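Local coordinates for transmembrane oligosaccharyl transferase, putative (Archaeoglobus fulgidus, PDB 3VGP), which belongs to the AglB family of archaeal membrane-bound transferases and is represented here by its C-terminal globular domain, at residues N43-L46 and Y47-K50; V89-A92 and D93-M97. The protein carries 1 engineered substitution. One frame throughout, in Å; residues are numbered along the deposited sequence.

Contact 1 of 2, residues N43-L46 and Y47-K50; sequences NWIL and YVSK
Trp44 and Val48 meet where the chain passes into loop from the short helix 41-44, which takes in the end of the WWDYG sequence that is the signature of this family. The chain turns here around one acceptor. Trp44 O takes the backbone N-H of Tyr47 (N to O 2.9 Å) and also that of Val48, whose N lies 3.1 Å from Trp44 O. The two donors approach differently. Tyr47 N stands well above the carbonyl plane, 54° out of it, whereas Val48 N comes in nearly along the C=O axis, so one oxygen satisfies both N-H groups without crowding them onto a single site. One residue earlier a single bond of the same i to i+3 kind, Leu46 N to Asn43 O at 3.0 Å, precedes it. That oxygen also lies at the edge of the Tyr47 ring, in its plane, 3.3 Å from Tyr47 CD2, where the slightly positive aromatic C-H suits a carbonyl. Asn43 ND2 makes a weak hydrogen bond to Pro2 O.

The indole has its own polar partner, since Trp44 NE1 donates to Ala55 O; a buried tryptophan thus spends its one N-H on a backbone oxygen, leaving the ring to apolar and aromatic neighbours. Trp39 and Phe58 meet it edge to face. Val48, a compact branched residue, covers part of one face in a CH-pi contact, with CB 21° off the normal of the six-membered ring. Its other methyl, CG2, anti to the backbone N, lies over the same face near the benzo rim, with Val48 CG2 3.6 Å from Trp44 CZ2.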
loop_
_atom_site.group_PDB
_atom_site.type_symbol
_atom_site.label_atom_id
_atom_site.label_comp_id
_atom_site.label_asym_id
_atom_site.label_seq_id
_atom_site.Cartn_x
_atom_site.Cartn_y
_atom_site.Cartn_z
ATOM N N ASN A 43 -13.148 6.892 0.204
ATOM C CA ASN A 43 -13.088 5.719 1.067
ATOM C C ASN A 43 -12.301 6.044 2.339
ATOM O O ASN A 43 -12.727 5.731 3.452
ATOM C CB ASN A 43 -12.405 4.567 0.321
ATOM C CG ASN A 43 -13.105 4.208 -0.985
ATOM O OD1 ASN A 43 -12.530 3.539 -1.844
ATOM N ND2 ASN A 43 -14.350 4.641 -1.133
ATOM N N TRP A 44 -11.149 6.681 2.149
ATOM C CA TRP A 44 -10.246 7.071 3.233
ATOM C C TRP A 44 -10.930 7.881 4.335
ATOM O O TRP A 44 -10.682 7.669 5.521
ATOM C CB TRP A 44 -9.079 7.877 2.637
ATOM C CG TRP A 44 -8.146 8.511 3.636
ATOM C CD1 TRP A 44 -7.089 7.923 4.271
ATOM C CD2 TRP A 44 -8.196 9.863 4.107
ATOM N NE1 TRP A 44 -6.476 8.828 5.108
ATOM C CE2 TRP A 44 -7.139 10.025 5.028
ATOM C CE3 TRP A 44 -9.036 10.954 3.842
ATOM C CZ2 TRP A 44 -6.895 11.239 5.686
ATOM C CZ3 TRP A 44 -8.796 12.161 4.496
ATOM C CH2 TRP A 44 -7.733 12.290 5.409
ATOM N N ILE A 45 -11.794 8.809 3.944
ATOM C CA ILE A 45 -12.481 9.653 4.914
ATOM C C ILE A 45 -13.274 8.853 5.948
ATOM O O ILE A 45 -13.524 9.332 7.059
ATOM C CB ILE A 45 -13.425 10.645 4.198
ATOM C CG1 ILE A 45 -13.936 11.687 5.191
ATOM C CG2 ILE A 45 -14.577 9.896 3.546
ATOM C CD1 ILE A 45 -12.858 12.631 5.689
ATOM N N LEU A 46 -13.654 7.630 5.588
ATOM C CA LEU A 46 -14.426 6.767 6.475
ATOM C C LEU A 46 -13.566 6.063 7.524
ATOM O O LEU A 46 -14.081 5.558 8.521
ATOM C CB LEU A 46 -15.175 5.715 5.648
ATOM C CG LEU A 46 -16.135 6.247 4.577
ATOM C CD1 LEU A 46 -16.598 5.103 3.682
ATOM C CD2 LEU A 46 -17.319 6.924 5.248
ATOM N N TYR A 47 -12.257 6.035 7.306
ATOM C CA TYR A 47 -11.360 5.356 8.236
ATOM C C TYR A 47 -10.438 6.266 9.045
ATOM O O TYR A 47 -9.901 5.851 10.074
ATOM C CB TYR A 47 -10.522 4.328 7.466
ATOM C CG TYR A 47 -11.349 3.210 6.865
ATOM C CD1 TYR A 47 -11.566 2.024 7.563
ATOM C CD2 TYR A 47 -11.961 3.362 5.622
ATOM C CE1 TYR A 47 -12.374 1.015 7.039
ATOM C CE2 TYR A 47 -12.773 2.361 5.089
ATOM C CZ TYR A 47 -12.977 1.190 5.804
ATOM O OH TYR A 47 -13.789 0.203 5.286
ATOM N N VAL A 48 -10.257 7.503 8.593
ATOM C CA VAL A 48 -9.373 8.429 9.290
ATOM C C VAL A 48 -9.916 8.821 10.667
ATOM O O VAL A 48 -11.084 9.188 10.810
ATOM C CB VAL A 48 -9.105 9.701 8.427
ATOM C CG1 VAL A 48 -10.375 10.518 8.273
ATOM C CG2 VAL A 48 -7.995 10.532 9.050
ATOM N N SER A 49 -9.058 8.705 11.678
ATOM C CA SER A 49 -9.386 9.046 13.064
ATOM C C SER A 49 -8.104 8.906 13.879
ATOM O O SER A 49 -7.062 8.545 13.335
ATOM C CB SER A 49 -10.450 8.100 13.630
ATOM O OG SER A 49 -9.909 6.816 13.878
ATOM N N LYS A 50 -8.172 9.182 15.178
ATOM C CA LYS A 50 -6.981 9.074 16.015
ATOM C C LYS A 50 -6.586 7.628 16.328
ATOM O O LYS A 50 -5.634 7.382 17.071
ATOM C CB LYS A 50 -7.161 9.885 17.307
ATOM C CG LYS A 50 -7.185 11.390 17.053
ATOM C CD LYS A 50 -7.252 12.228 18.332
ATOM C CE LYS A 50 -5.912 12.303 19.043
ATOM N NZ LYS A 50 -5.951 13.304 20.156
#

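Contact 2 of 2, residues V89-A92 and D93-M97; sequences VVTA and DEITM
The flat Ala92 carbonyl is approached from above its plane by the Ile95 N-H, 51° out of that plane, with Ile95 N 3.2 Å from Ala92 O. This bond closes the 3-10 turn 93-95, which takes the chain off the end of the central sheet strand 88-91. The next carbonyl is used differently. Thr96 OG1 donates to Asp93 O in the carbonyl plane, on a lone pair, at 2.8 Å, and Thr96 N gives the same Asp93 O a second bond of 2.9 Å. Threonine suits this place because its hydroxyl fastens the turn while also accepting from Lys98 N, and its methyl faces the Ala92 oxygen, with Thr96 CG2 3.4 Å from Ala92 O.

The carboxylates at the turn are held by residues further along the chain. Glu94 OE2 forms a salt bridge with Lys104 NZ, and Asp93 OD1 bonds to His137 NE2. The other imidazole nitrogen, ND1, pairs with Thr91 OG1, so His137 bridges the strand end and the start of the turn, which restricts both side chains. Ala92, small enough to sit beside Trp8 of helix 6-20, sets its CB 3.9 Å from Glu94 CG.

Ile95 supplies the apolar side, packing on Phe69 and Leu133. With chi1 at 63°, its CG1 stands between the backbone N and the carbonyl carbon and folds back over the turn, 3.4 Å from Ala92 O. The extended tip then reaches the strand, bringing Ile95 CD1 to 4.0 Å from Thr91 CA.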
loop_
_atom_site.group_PDB
_atom_site.type_symbol
_atom_site.label_atom_id
_atom_site.label_comp_id
_atom_site.label_asym_id
_atom_site.label_seq_id
_atom_site.Cartn_x
_atom_site.Cartn_y
_atom_site.Cartn_z
ATOM N N VAL A 89 0.892 -3.643 4.774
ATOM C CA VAL A 89 0.937 -3.033 3.454
ATOM C C VAL A 89 -0.067 -3.861 2.653
ATOM O O VAL A 89 -0.030 -5.091 2.688
ATOM C CB VAL A 89 2.333 -3.154 2.805
ATOM C CG1 VAL A 89 2.272 -2.653 1.373
ATOM C CG2 VAL A 89 3.345 -2.329 3.593
ATOM N N VAL A 90 -0.960 -3.198 1.933
ATOM C CA VAL A 90 -1.983 -3.917 1.183
ATOM C C VAL A 90 -1.934 -3.622 -0.308
ATOM O O VAL A 90 -1.829 -2.466 -0.711
ATOM C CB VAL A 90 -3.390 -3.558 1.705
ATOM C CG1 VAL A 90 -4.436 -4.461 1.063
ATOM C CG2 VAL A 90 -3.426 -3.684 3.219
ATOM N N THR A 91 -2.017 -4.675 -1.116
ATOM C CA THR A 91 -2.000 -4.535 -2.570
ATOM C C THR A 91 -3.259 -5.177 -3.153
ATOM O O THR A 91 -4.030 -5.810 -2.436
ATOM C CB THR A 91 -0.751 -5.209 -3.202
ATOM O OG1 THR A 91 -0.792 -6.626 -2.988
ATOM C CG2 THR A 91 0.530 -4.646 -2.577
ATOM N N ALA A 92 -3.470 -4.987 -4.452
ATOM C CA ALA A 92 -4.626 -5.555 -5.145
ATOM C C ALA A 92 -4.337 -5.472 -6.636
ATOM O O ALA A 92 -3.480 -4.697 -7.060
ATOM C CB ALA A 92 -5.892 -4.770 -4.808
ATOM N N ASP A 93 -5.045 -6.255 -7.444
ATOM C CA ASP A 93 -4.788 -6.226 -8.882
ATOM C C ASP A 93 -4.914 -4.821 -9.457
ATOM O O ASP A 93 -4.140 -4.433 -10.338
ATOM C CB ASP A 93 -5.753 -7.146 -9.644
ATOM C CG ASP A 93 -5.457 -8.617 -9.437
ATOM O OD1 ASP A 93 -4.332 -8.954 -9.012
ATOM O OD2 ASP A 93 -6.354 -9.445 -9.725
ATOM N N GLU A 94 -5.877 -4.059 -8.951
ATOM C CA GLU A 94 -6.128 -2.703 -9.446
ATOM C C GLU A 94 -4.938 -1.746 -9.470
ATOM O O GLU A 94 -4.895 -0.851 -10.309
ATOM C CB GLU A 94 -7.274 -2.047 -8.664
ATOM C CG GLU A 94 -6.976 -1.813 -7.187
ATOM C CD GLU A 94 -8.046 -0.986 -6.494
ATOM O OE1 GLU A 94 -7.902 -0.726 -5.278
ATOM O OE2 GLU A 94 -9.026 -0.592 -7.165
ATOM N N ILE A 95 -3.982 -1.898 -8.557
ATOM C CA ILE A 95 -2.844 -0.983 -8.568
ATOM C C ILE A 95 -1.644 -1.519 -9.335
ATOM O O ILE A 95 -0.561 -0.926 -9.314
ATOM C CB ILE A 95 -2.408 -0.575 -7.124
ATOM C CG1 ILE A 95 -1.933 -1.791 -6.326
ATOM C CG2 ILE A 95 -3.573 0.073 -6.406
ATOM C CD1 ILE A 95 -1.313 -1.406 -4.985
ATOM N N THR A 96 -1.844 -2.637 -10.031
ATOM C CA THR A 96 -0.778 -3.251 -10.815
ATOM C C THR A 96 -1.080 -3.083 -12.299
ATOM O O THR A 96 -2.126 -2.550 -12.671
ATOM C CB THR A 96 -0.659 -4.754 -10.523
ATOM O OG1 THR A 96 -1.713 -5.463 -11.190
ATOM C CG2 THR A 96 -0.757 -5.005 -9.017
HETATM N N MSE A 97 -0.162 -3.543 -13.144
HETATM C CA MSE A 97 -0.343 -3.429 -14.585
HETATM C C MSE A 97 -0.978 -4.666 -15.210
HETATM O O MSE A 97 -0.744 -4.970 -16.377
HETATM C CB MSE A 97 0.996 -3.125 -15.262
HETATM C CG MSE A 97 1.484 -1.691 -15.043
HETATM SE SE MSE A 97 0.262 -0.341 -15.724
HETATM C CE MSE A 97 0.592 -0.575 -17.610
#

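In the fold
Contact 1 and contact 2 are both local turns, one leaving a short helix and the other a sheet strand, and they lie in series along the chain, both within the AglB core domain. Their centres are about 20 Å apart, and their nearest atoms, about 7 Å apart, do not touch. Contact 1 is the more peripheral: its centre is about 15 Å from the centre of the chain, that of contact 2 about 8 Å. Helix 58-69 relates them: its first residue, Phe58, meets Trp44, and its last, Phe69, packs on Thr91 and Ile95. Strand 35-36, which precedes contact 1, also pairs through Met36 with Val90.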